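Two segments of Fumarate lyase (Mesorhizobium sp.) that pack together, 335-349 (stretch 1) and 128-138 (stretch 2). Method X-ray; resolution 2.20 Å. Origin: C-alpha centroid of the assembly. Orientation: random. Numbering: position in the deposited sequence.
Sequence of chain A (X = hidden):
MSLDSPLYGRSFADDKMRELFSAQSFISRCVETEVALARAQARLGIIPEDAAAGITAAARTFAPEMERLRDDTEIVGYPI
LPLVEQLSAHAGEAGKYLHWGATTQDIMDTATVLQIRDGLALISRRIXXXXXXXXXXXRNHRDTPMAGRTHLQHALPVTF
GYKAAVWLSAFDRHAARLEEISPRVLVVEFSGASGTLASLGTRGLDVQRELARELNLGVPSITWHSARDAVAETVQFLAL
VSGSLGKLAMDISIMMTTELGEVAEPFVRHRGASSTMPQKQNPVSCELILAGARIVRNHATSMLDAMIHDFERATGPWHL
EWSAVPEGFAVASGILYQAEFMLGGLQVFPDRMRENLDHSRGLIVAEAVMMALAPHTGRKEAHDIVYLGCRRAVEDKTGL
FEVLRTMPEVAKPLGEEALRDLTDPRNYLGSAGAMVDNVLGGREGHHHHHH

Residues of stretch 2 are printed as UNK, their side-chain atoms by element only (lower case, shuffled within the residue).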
# COMPACT_ATOMS: atom_id res chain seq x y z
N ILE A 335 14.66 -13.18 -4.88
CA ILE A 335 15.42 -11.96 -5.24
C ILE A 335 16.80 -11.87 -4.54
O ILE A 335 17.78 -11.38 -5.16
CB ILE A 335 14.57 -10.62 -5.16
CG1 ILE A 335 14.23 -10.24 -3.72
CG2 ILE A 335 13.29 -10.74 -5.98
CD1 ILE A 335 13.37 -9.01 -3.66
N LEU A 336 16.90 -12.34 -3.29
CA LEU A 336 18.26 -12.55 -2.71
C LEU A 336 19.09 -13.50 -3.52
O LEU A 336 20.28 -13.26 -3.71
CB LEU A 336 18.26 -13.03 -1.26
CG LEU A 336 17.94 -11.97 -0.22
CD1 LEU A 336 17.29 -12.70 0.95
CD2 LEU A 336 19.17 -11.09 0.19
N TYR A 337 18.49 -14.57 -4.02
CA TYR A 337 19.26 -15.49 -4.87
C TYR A 337 19.69 -14.83 -6.20
O TYR A 337 20.83 -15.02 -6.68
CB TYR A 337 18.56 -16.86 -5.12
CG TYR A 337 19.36 -17.60 -6.16
CD1 TYR A 337 18.94 -17.62 -7.50
CD2 TYR A 337 20.63 -18.15 -5.84
CE1 TYR A 337 19.73 -18.22 -8.50
CE2 TYR A 337 21.42 -18.75 -6.82
CZ TYR A 337 20.97 -18.78 -8.14
OH TYR A 337 21.74 -19.34 -9.12
N GLN A 338 18.79 -14.06 -6.79
CA GLN A 338 19.12 -13.30 -8.02
C GLN A 338 20.28 -12.34 -7.76
O GLN A 338 21.18 -12.24 -8.59
CB GLN A 338 17.91 -12.54 -8.55
CG GLN A 338 16.85 -13.42 -9.18
CD GLN A 338 17.43 -14.32 -10.27
OE1 GLN A 338 18.18 -13.87 -11.11
NE2 GLN A 338 17.09 -15.59 -10.24
N ALA A 339 20.28 -11.67 -6.60
CA ALA A 339 21.39 -10.77 -6.20
C ALA A 339 22.71 -11.50 -5.95
O ALA A 339 23.75 -11.01 -6.41
CB ALA A 339 21.02 -9.94 -5.02
N GLU A 340 22.68 -12.63 -5.24
CA GLU A 340 23.87 -13.52 -5.08
C GLU A 340 24.53 -13.83 -6.45
O GLU A 340 25.72 -13.72 -6.62
CB GLU A 340 23.50 -14.90 -4.46
CG GLU A 340 23.19 -14.99 -2.98
CD GLU A 340 22.77 -16.41 -2.58
OE1 GLU A 340 23.67 -17.28 -2.44
OE2 GLU A 340 21.56 -16.68 -2.39
N PHE A 341 23.71 -14.26 -7.39
CA PHE A 341 24.15 -14.64 -8.71
C PHE A 341 24.72 -13.46 -9.49
O PHE A 341 25.81 -13.56 -10.05
CB PHE A 341 22.97 -15.25 -9.46
CG PHE A 341 23.27 -15.56 -10.89
CD1 PHE A 341 24.01 -16.71 -11.23
CD2 PHE A 341 22.80 -14.74 -11.90
CE1 PHE A 341 24.31 -17.00 -12.56
CE2 PHE A 341 23.09 -15.03 -13.24
CZ PHE A 341 23.85 -16.16 -13.57
N MET A 342 23.98 -12.35 -9.52
CA MET A 342 24.34 -11.18 -10.29
C MET A 342 25.61 -10.53 -9.76
O MET A 342 26.50 -10.21 -10.55
CB MET A 342 23.17 -10.18 -10.36
CG MET A 342 23.53 -8.74 -10.88
SD MET A 342 22.09 -7.68 -10.92
CE MET A 342 21.93 -7.17 -9.16
N LEU A 343 25.68 -10.36 -8.45
CA LEU A 343 26.81 -9.69 -7.79
C LEU A 343 28.03 -10.59 -7.75
O LEU A 343 29.17 -10.10 -7.80
CB LEU A 343 26.43 -9.27 -6.35
CG LEU A 343 25.39 -8.15 -6.26
CD1 LEU A 343 24.80 -8.05 -4.84
CD2 LEU A 343 25.99 -6.80 -6.75
N GLY A 344 27.78 -11.89 -7.64
CA GLY A 344 28.85 -12.85 -7.65
C GLY A 344 29.59 -12.84 -8.98
O GLY A 344 30.83 -12.92 -8.99
N GLY A 345 28.86 -12.73 -10.09
CA GLY A 345 29.46 -12.68 -11.43
C GLY A 345 29.40 -11.33 -12.13
O GLY A 345 29.58 -11.26 -13.35
N LEU A 346 29.18 -10.24 -11.38
CA LEU A 346 29.06 -8.90 -12.01
C LEU A 346 30.29 -8.57 -12.93
O LEU A 346 31.42 -8.73 -12.49
CB LEU A 346 28.87 -7.82 -10.93
CG LEU A 346 28.38 -6.46 -11.42
CD1 LEU A 346 26.95 -6.62 -11.96
CD2 LEU A 346 28.52 -5.39 -10.34
N GLN A 347 30.05 -8.15 -14.18
CA GLN A 347 31.13 -7.70 -15.05
C GLN A 347 31.28 -6.18 -14.82
O GLN A 347 30.33 -5.43 -14.97
CB GLN A 347 30.82 -7.99 -16.52
CG GLN A 347 30.44 -9.47 -16.84
CD GLN A 347 29.85 -9.64 -18.26
OE1 GLN A 347 30.54 -9.41 -19.28
NE2 GLN A 347 28.55 -10.01 -18.33
N VAL A 348 32.46 -5.74 -14.43
CA VAL A 348 32.72 -4.33 -14.12
C VAL A 348 33.66 -3.87 -15.20
O VAL A 348 34.59 -4.63 -15.51
CB VAL A 348 33.40 -4.20 -12.73
CG1 VAL A 348 33.81 -2.75 -12.44
CG2 VAL A 348 32.51 -4.76 -11.60
N PHE A 349 33.41 -2.68 -15.79
CA PHE A 349 34.21 -2.17 -16.94
C PHE A 349 34.97 -0.88 -16.66
O PHE A 349 34.47 0.22 -16.88
CB PHE A 349 33.35 -2.02 -18.19
CG PHE A 349 32.63 -3.28 -18.55
CD1 PHE A 349 33.34 -4.49 -18.69
CD2 PHE A 349 31.25 -3.29 -18.73
CE1 PHE A 349 32.65 -5.68 -19.02
CE2 PHE A 349 30.56 -4.47 -19.04
CZ PHE A 349 31.27 -5.66 -19.19
N UNK A 128 24.24 -13.69 3.88
CA UNK A 128 25.69 -13.92 3.97
C UNK A 128 26.41 -14.08 2.60
O UNK A 128 27.48 -13.51 2.43
c UNK A 128 25.45 -14.88 6.34
c UNK A 128 26.00 -15.10 4.90
o UNK A 128 27.07 -13.40 7.32
o UNK A 128 25.06 -12.59 7.09
c UNK A 128 25.88 -13.53 6.96
N UNK A 129 25.84 -14.81 1.63
CA UNK A 129 26.40 -14.80 0.28
C UNK A 129 26.37 -13.42 -0.36
O UNK A 129 27.32 -13.06 -1.04
o UNK A 129 25.57 -17.02 -0.09
c UNK A 129 25.68 -15.76 -0.68
N UNK A 130 25.27 -12.68 -0.19
CA UNK A 130 25.18 -11.29 -0.70
C UNK A 130 26.36 -10.44 -0.16
O UNK A 130 27.09 -9.81 -0.95
c UNK A 130 22.77 -11.30 -1.44
c UNK A 130 23.76 -10.62 -0.53
c UNK A 130 23.79 -9.11 -0.90
N UNK A 131 26.54 -10.46 1.17
CA UNK A 131 27.63 -9.72 1.83
C UNK A 131 29.00 -10.16 1.27
O UNK A 131 29.83 -9.30 0.96
n UNK A 131 27.00 -9.07 6.30
c UNK A 131 27.39 -9.53 7.50
c UNK A 131 26.11 -9.79 5.40
n UNK A 131 28.19 -8.79 8.27
c UNK A 131 27.57 -9.88 3.35
n UNK A 131 26.97 -10.72 7.93
c UNK A 131 26.31 -9.32 3.97
N UNK A 132 29.22 -11.47 1.13
CA UNK A 132 30.47 -11.96 0.53
C UNK A 132 30.76 -11.41 -0.87
O UNK A 132 31.86 -10.93 -1.14
c UNK A 132 30.96 -15.59 1.92
n UNK A 132 30.56 -17.33 3.70
c UNK A 132 31.10 -14.04 1.81
c UNK A 132 30.10 -16.00 3.14
c UNK A 132 30.53 -13.49 0.52
N UNK A 133 29.78 -11.50 -1.77
CA UNK A 133 29.99 -10.99 -3.12
C UNK A 133 30.17 -9.46 -3.15
O UNK A 133 30.92 -8.94 -3.96
c UNK A 133 28.86 -11.45 -4.05
N UNK A 134 29.54 -8.75 -2.20
CA UNK A 134 29.71 -7.31 -2.11
C UNK A 134 31.09 -6.92 -1.58
O UNK A 134 31.75 -5.98 -2.12
c UNK A 134 28.60 -6.64 -1.29
c UNK A 134 27.23 -6.60 -1.97
c UNK A 134 27.29 -5.69 -3.19
c UNK A 134 26.10 -6.17 -0.98
N UNK A 135 31.53 -7.64 -0.54
CA UNK A 135 32.88 -7.42 -0.01
C UNK A 135 33.96 -7.67 -1.10
O UNK A 135 34.93 -6.92 -1.22
c UNK A 135 33.11 -8.25 1.23
N UNK A 136 33.79 -8.68 -1.93
CA UNK A 136 34.75 -8.91 -3.02
C UNK A 136 34.76 -7.73 -3.97
O UNK A 136 35.82 -7.24 -4.34
c UNK A 136 34.45 -10.23 -3.77
N UNK A 137 33.58 -7.26 -4.37
CA UNK A 137 33.49 -6.12 -5.29
C UNK A 137 34.10 -4.87 -4.66
O UNK A 137 34.84 -4.16 -5.31
c UNK A 137 29.84 -6.55 -6.62
c UNK A 137 32.05 -5.82 -5.70
c UNK A 137 31.34 -6.85 -6.59
c UNK A 137 31.89 -6.84 -8.02
N UNK A 138 33.78 -4.63 -3.40
CA UNK A 138 34.30 -3.48 -2.69
C UNK A 138 35.84 -3.51 -2.64
O UNK A 138 36.49 -2.49 -2.86
c UNK A 138 33.75 -3.46 -1.29
O HOH W 1 23.28 -18.70 -0.20
O HOH W 2 31.26 -10.39 -6.17

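Position 128 opens the helical stretch with three side-chain carbons in a row, the last carrying two oxygens. Its CA-to-CB bond points away from stretch 1, and the side chain makes no contact with it. A chain of this length ending in a carboxylate is glutamate, Glu-128.

Position 129 has one carbon followed by one oxygen, and its CA-to-CB bond points toward stretch 1. The oxygen lies 3.0 Å from OE1 of Glu-340, and a water joins the same two atoms. This is the hydroxymethyl group of serine, Ser-129. The direct approach from its OG is not a hydrogen bond here; the link runs through the water, 2.8 Å from Ser-129 OG and donating to Glu-340 OE1 over 2.7 Å.

At position 130 three carbons are present, one carrying the other two, so the side chain branches at CB. It sits among Leu-336, Ala-339, Glu-340 and Leu-343. Branching at CB with no further atoms identifies valine, Val-130, with chi1 in t. Its CG2 comes within 4.0 Å of Leu-336 CD2 and 4.2 Å of Ala-339 CB.

Position 131 carries three carbons, a nitrogen, and then a carbon bearing two more nitrogens. This guanidinium marks arginine, Arg-131, whose CA-to-CB bond points away from stretch 1. The side chain turns back along its own helix to form a salt bridge in which NH1 lies 2.8 Å from Glu-128 OE2; NH1 also donates a hydrogen bond to Glu-128 OE1.

Position 132 shows four carbons in a row ending in nitrogen, exposed and beyond reach of stretch 1: lysine, Lys-132.

Position 133 has a single carbon directed toward stretch 1, where its CB is 4.0 Å from CB of Leu-343 and 3.8 Å from N of Gly-344. One carbon alone means alanine, Ala-133. The small side chain accompanies a close backbone approach, with the CA atoms of Ala-133 and Gly-344 5.0 Å apart.

Position 134 has four carbons, forked at the second, the pattern of leucine: Leu-134. Although its CA-to-CB bond points sideways, its end comes nearer, placing CD2 3.8 Å from Leu-343 CD1.

Positions 135 and 136 each have one carbon and make no contact with stretch 1; they are Ala-135 and Ala-136.

Position 137 again has four carbons forked at the second, but its CA-to-CB bond points toward stretch 1 and the side chain reaches Leu-343, Leu-346 and Val-348. It is Leu-137; its CD1 lies 3.9 Å from Leu-343 CD2, and its CD2 lies 4.2 Å from Val-348 CG2.

Position 138 has one carbon, out of reach: Ala-138.

The two helices run in nearly the same direction, at 22° and 8.8 Å apart at closest approach. The knobs are reciprocal: Val-130 sits among Leu-336, Ala-339, Glu-340 and Leu-343, while Leu-343 sits among Val-130, Ala-133, Leu-134 and Leu-137. No direct hydrogen bond crosses this largely apolar contact. Besides the Ser-129 water, a second water donates to Ala-133 O and Leu-343 O, each 2.7 Å from its oxygen, bridging the two backbones.

Stretch 2 (128-138) ESVRKALAALA
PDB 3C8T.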